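Local coordinates for probable molybdopterin-guanine dinucleotide biosynthesis protein A (Aquifex aeolicus, PDB 2E8B) that probably transfers GMP from GTP to Mo-molybdopterin, releasing diphosphate and forming the molybdopterin guanine dinucleotide form of the molybdenum cofactor, at residues A[39-47]-A[66-74]. Numbering follows the deposited sequence.
Sequences GKKVIERVY and KFSFLNAPV
The Phe69 ring turns an edge to segment 39-47 of helix 32-51: the carbonyl oxygen of Lys40 lies at the ring edge, near its plane, 3.7 Å from Phe69 CE1, and Lys66 O also lies in plane at an edge. One face carries Leu70 CG from its own segment, while Lys40 CB touches Phe69 CZ at 3.8 Å, the two side chains crossing nearly at a right angle. Tyr47 holds a water in the plane of its ring; Ala72 CB and Leu70 O approach obliquely, the latter 3.7 Å from Tyr47 CE2. A chi1 of 175° sets the Tyr47 ring opposite its own backbone N and carries the phenol across to the loop at 70-73.

The rest of the contact is apolar. Leu70 lays its CD2 branch against the helix backbone, 3.6 Å from Glu44 CA, and Ile43 CG2 touches both this methyl and Phe69 CZ. The other Ile43 branch ends with CD1 4.0 Å from Phe67 CE1. Ile43 and Phe67 also rest on Ala21, a predicted GTP-binding residue of strand 16-22, while Tyr47 and Leu70 pack on Ile59 of strand 56-61. Thus helix 32-51 and the connection between parallel strands 56-61 and 74-76 pack together over the sheet of the GT-A-like nucleotidyltransferase domain.

No direct hydrogen bond joins the segments; two waters do. One donates to Glu44 OE2 and Phe69 O, while the other Glu44 oxygen, OE1, accepts a hydrogen bond from Lys41 NZ on its syn lone pair, as part of a salt bridge. The second water lies 2.7 Å from Tyr47 OH and donates to Asn71 O. A phenylalanine in place of Tyr47 would probably leave this water without its phenolic partner, breaking the bridge to Asn71. The chemistry therefore implies an apolar interface whose polar links are relayed by solvent.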
# COMPACT_ATOMS: atom_id res chain seq x y z
N GLY A 39 -9.59 8.03 -10.51
CA GLY A 39 -9.04 7.06 -9.58
C GLY A 39 -8.66 5.73 -10.20
O GLY A 39 -7.75 5.04 -9.71
N LYS A 40 -9.33 5.34 -11.28
CA LYS A 40 -9.02 4.08 -11.95
C LYS A 40 -7.69 4.19 -12.68
O LYS A 40 -6.90 3.25 -12.70
CB LYS A 40 -10.11 3.70 -12.94
CG LYS A 40 -11.46 3.41 -12.32
CD LYS A 40 -12.51 3.21 -13.40
CE LYS A 40 -13.92 3.27 -12.83
NZ LYS A 40 -14.94 3.22 -13.92
N LYS A 41 -7.44 5.35 -13.30
CA LYS A 41 -6.20 5.57 -14.03
C LYS A 41 -5.06 5.64 -13.01
O LYS A 41 -3.94 5.21 -13.27
CB LYS A 41 -6.26 6.88 -14.81
CG LYS A 41 -7.28 6.88 -15.94
CD LYS A 41 -6.94 5.85 -17.00
CE LYS A 41 -5.59 6.12 -17.65
NZ LYS A 41 -5.32 5.19 -18.79
N VAL A 42 -5.37 6.21 -11.85
CA VAL A 42 -4.38 6.35 -10.80
C VAL A 42 -3.91 4.99 -10.29
O VAL A 42 -2.71 4.73 -10.24
CB VAL A 42 -4.95 7.17 -9.61
CG1 VAL A 42 -3.97 7.13 -8.44
CG2 VAL A 42 -5.19 8.61 -10.05
N ILE A 43 -4.84 4.10 -9.93
CA ILE A 43 -4.41 2.80 -9.42
C ILE A 43 -3.71 2.00 -10.52
O ILE A 43 -2.81 1.21 -10.25
CB ILE A 43 -5.59 1.97 -8.83
CG1 ILE A 43 -5.02 0.77 -8.06
CG2 ILE A 43 -6.52 1.48 -9.94
CD1 ILE A 43 -6.06 -0.02 -7.28
N GLU A 44 -4.13 2.22 -11.76
CA GLU A 44 -3.51 1.53 -12.89
C GLU A 44 -2.04 1.94 -12.92
O GLU A 44 -1.15 1.10 -13.09
CB GLU A 44 -4.19 1.94 -14.20
CG GLU A 44 -3.68 1.21 -15.43
CD GLU A 44 -4.40 1.65 -16.70
OE1 GLU A 44 -4.27 2.83 -17.08
OE2 GLU A 44 -5.10 0.82 -17.30
N ARG A 45 -1.78 3.23 -12.76
CA ARG A 45 -0.41 3.73 -12.77
C ARG A 45 0.40 3.19 -11.59
O ARG A 45 1.57 2.83 -11.75
CB ARG A 45 -0.40 5.26 -12.74
CG ARG A 45 -0.99 5.91 -13.98
CD ARG A 45 -0.41 7.31 -14.20
NE ARG A 45 -0.82 8.26 -13.17
CZ ARG A 45 -2.01 8.84 -13.10
NH1 ARG A 45 -2.94 8.56 -14.01
NH2 ARG A 45 -2.28 9.69 -12.12
N VAL A 46 -0.21 3.14 -10.41
CA VAL A 46 0.48 2.64 -9.23
C VAL A 46 0.85 1.18 -9.44
O VAL A 46 1.95 0.75 -9.07
CB VAL A 46 -0.40 2.75 -7.97
CG1 VAL A 46 0.28 2.07 -6.79
CG2 VAL A 46 -0.66 4.22 -7.64
N TYR A 47 -0.06 0.43 -10.04
CA TYR A 47 0.16 -0.99 -10.30
C TYR A 47 1.33 -1.19 -11.26
O TYR A 47 2.19 -2.03 -11.02
CB TYR A 47 -1.11 -1.61 -10.89
CG TYR A 47 -0.94 -3.04 -11.33
CD1 TYR A 47 -0.60 -4.03 -10.40
CD2 TYR A 47 -1.11 -3.41 -12.66
CE1 TYR A 47 -0.42 -5.35 -10.80
CE2 TYR A 47 -0.93 -4.72 -13.07
CZ TYR A 47 -0.59 -5.69 -12.14
OH TYR A 47 -0.43 -6.99 -12.53
N LYS A 66 -14.48 -5.74 -10.13
CA LYS A 66 -14.36 -4.29 -10.11
C LYS A 66 -12.97 -3.86 -10.59
O LYS A 66 -12.79 -2.73 -11.05
CB LYS A 66 -14.61 -3.77 -8.69
CG LYS A 66 -14.46 -2.27 -8.51
CD LYS A 66 -14.88 -1.86 -7.10
CE LYS A 66 -14.84 -0.35 -6.90
NZ LYS A 66 -13.46 0.20 -6.96
N PHE A 67 -12.00 -4.76 -10.50
CA PHE A 67 -10.63 -4.46 -10.91
C PHE A 67 -10.10 -5.37 -12.01
O PHE A 67 -8.88 -5.50 -12.18
CB PHE A 67 -9.71 -4.49 -9.69
CG PHE A 67 -10.00 -3.40 -8.71
CD1 PHE A 67 -9.53 -2.11 -8.93
CD2 PHE A 67 -10.82 -3.64 -7.62
CE1 PHE A 67 -9.88 -1.07 -8.08
CE2 PHE A 67 -11.17 -2.61 -6.75
CZ PHE A 67 -10.70 -1.32 -6.99
N SER A 68 -11.00 -5.98 -12.76
CA SER A 68 -10.60 -6.86 -13.85
C SER A 68 -9.86 -6.04 -14.90
O SER A 68 -9.01 -6.57 -15.62
CB SER A 68 -11.82 -7.51 -14.49
OG SER A 68 -12.56 -8.26 -13.54
N PHE A 69 -10.17 -4.75 -14.98
CA PHE A 69 -9.54 -3.87 -15.96
C PHE A 69 -8.04 -3.71 -15.76
O PHE A 69 -7.35 -3.21 -16.65
CB PHE A 69 -10.23 -2.49 -15.95
CG PHE A 69 -9.89 -1.64 -14.76
CD1 PHE A 69 -8.79 -0.79 -14.78
CD2 PHE A 69 -10.68 -1.68 -13.61
CE1 PHE A 69 -8.47 0.02 -13.69
CE2 PHE A 69 -10.38 -0.88 -12.50
CZ PHE A 69 -9.27 -0.03 -12.55
N LEU A 70 -7.53 -4.13 -14.61
CA LEU A 70 -6.10 -4.02 -14.33
C LEU A 70 -5.32 -5.21 -14.86
O LEU A 70 -4.09 -5.19 -14.89
CB LEU A 70 -5.86 -3.88 -12.82
CG LEU A 70 -6.30 -2.57 -12.18
CD1 LEU A 70 -6.07 -2.64 -10.67
CD2 LEU A 70 -5.52 -1.41 -12.78
N ASN A 71 -6.03 -6.26 -15.27
CA ASN A 71 -5.38 -7.46 -15.80
C ASN A 71 -4.38 -7.96 -14.76
O ASN A 71 -3.28 -8.40 -15.10
CB ASN A 71 -4.64 -7.14 -17.10
CG ASN A 71 -4.10 -8.38 -17.78
OD1 ASN A 71 -3.15 -8.31 -18.56
ND2 ASN A 71 -4.71 -9.53 -17.50
N ALA A 72 -4.77 -7.88 -13.49
CA ALA A 72 -3.89 -8.28 -12.40
C ALA A 72 -4.52 -9.24 -11.41
O ALA A 72 -5.74 -9.31 -11.27
CB ALA A 72 -3.41 -7.04 -11.66
N PRO A 73 -3.68 -10.00 -10.69
CA PRO A 73 -4.17 -10.96 -9.70
C PRO A 73 -4.71 -10.20 -8.49
O PRO A 73 -4.05 -9.31 -7.96
CB PRO A 73 -2.93 -11.79 -9.37
CG PRO A 73 -1.82 -10.81 -9.54
CD PRO A 73 -2.21 -10.07 -10.80
N VAL A 74 -5.92 -10.56 -8.06
CA VAL A 74 -6.56 -9.91 -6.92
C VAL A 74 -6.60 -10.78 -5.68
O VAL A 74 -6.99 -11.95 -5.74
CB VAL A 74 -8.02 -9.53 -7.26
CG1 VAL A 74 -8.69 -8.91 -6.04
CG2 VAL A 74 -8.07 -8.58 -8.44
O HOH W 1 -4.98 -2.03 -17.12
O HOH W 2 -0.75 -7.38 -15.20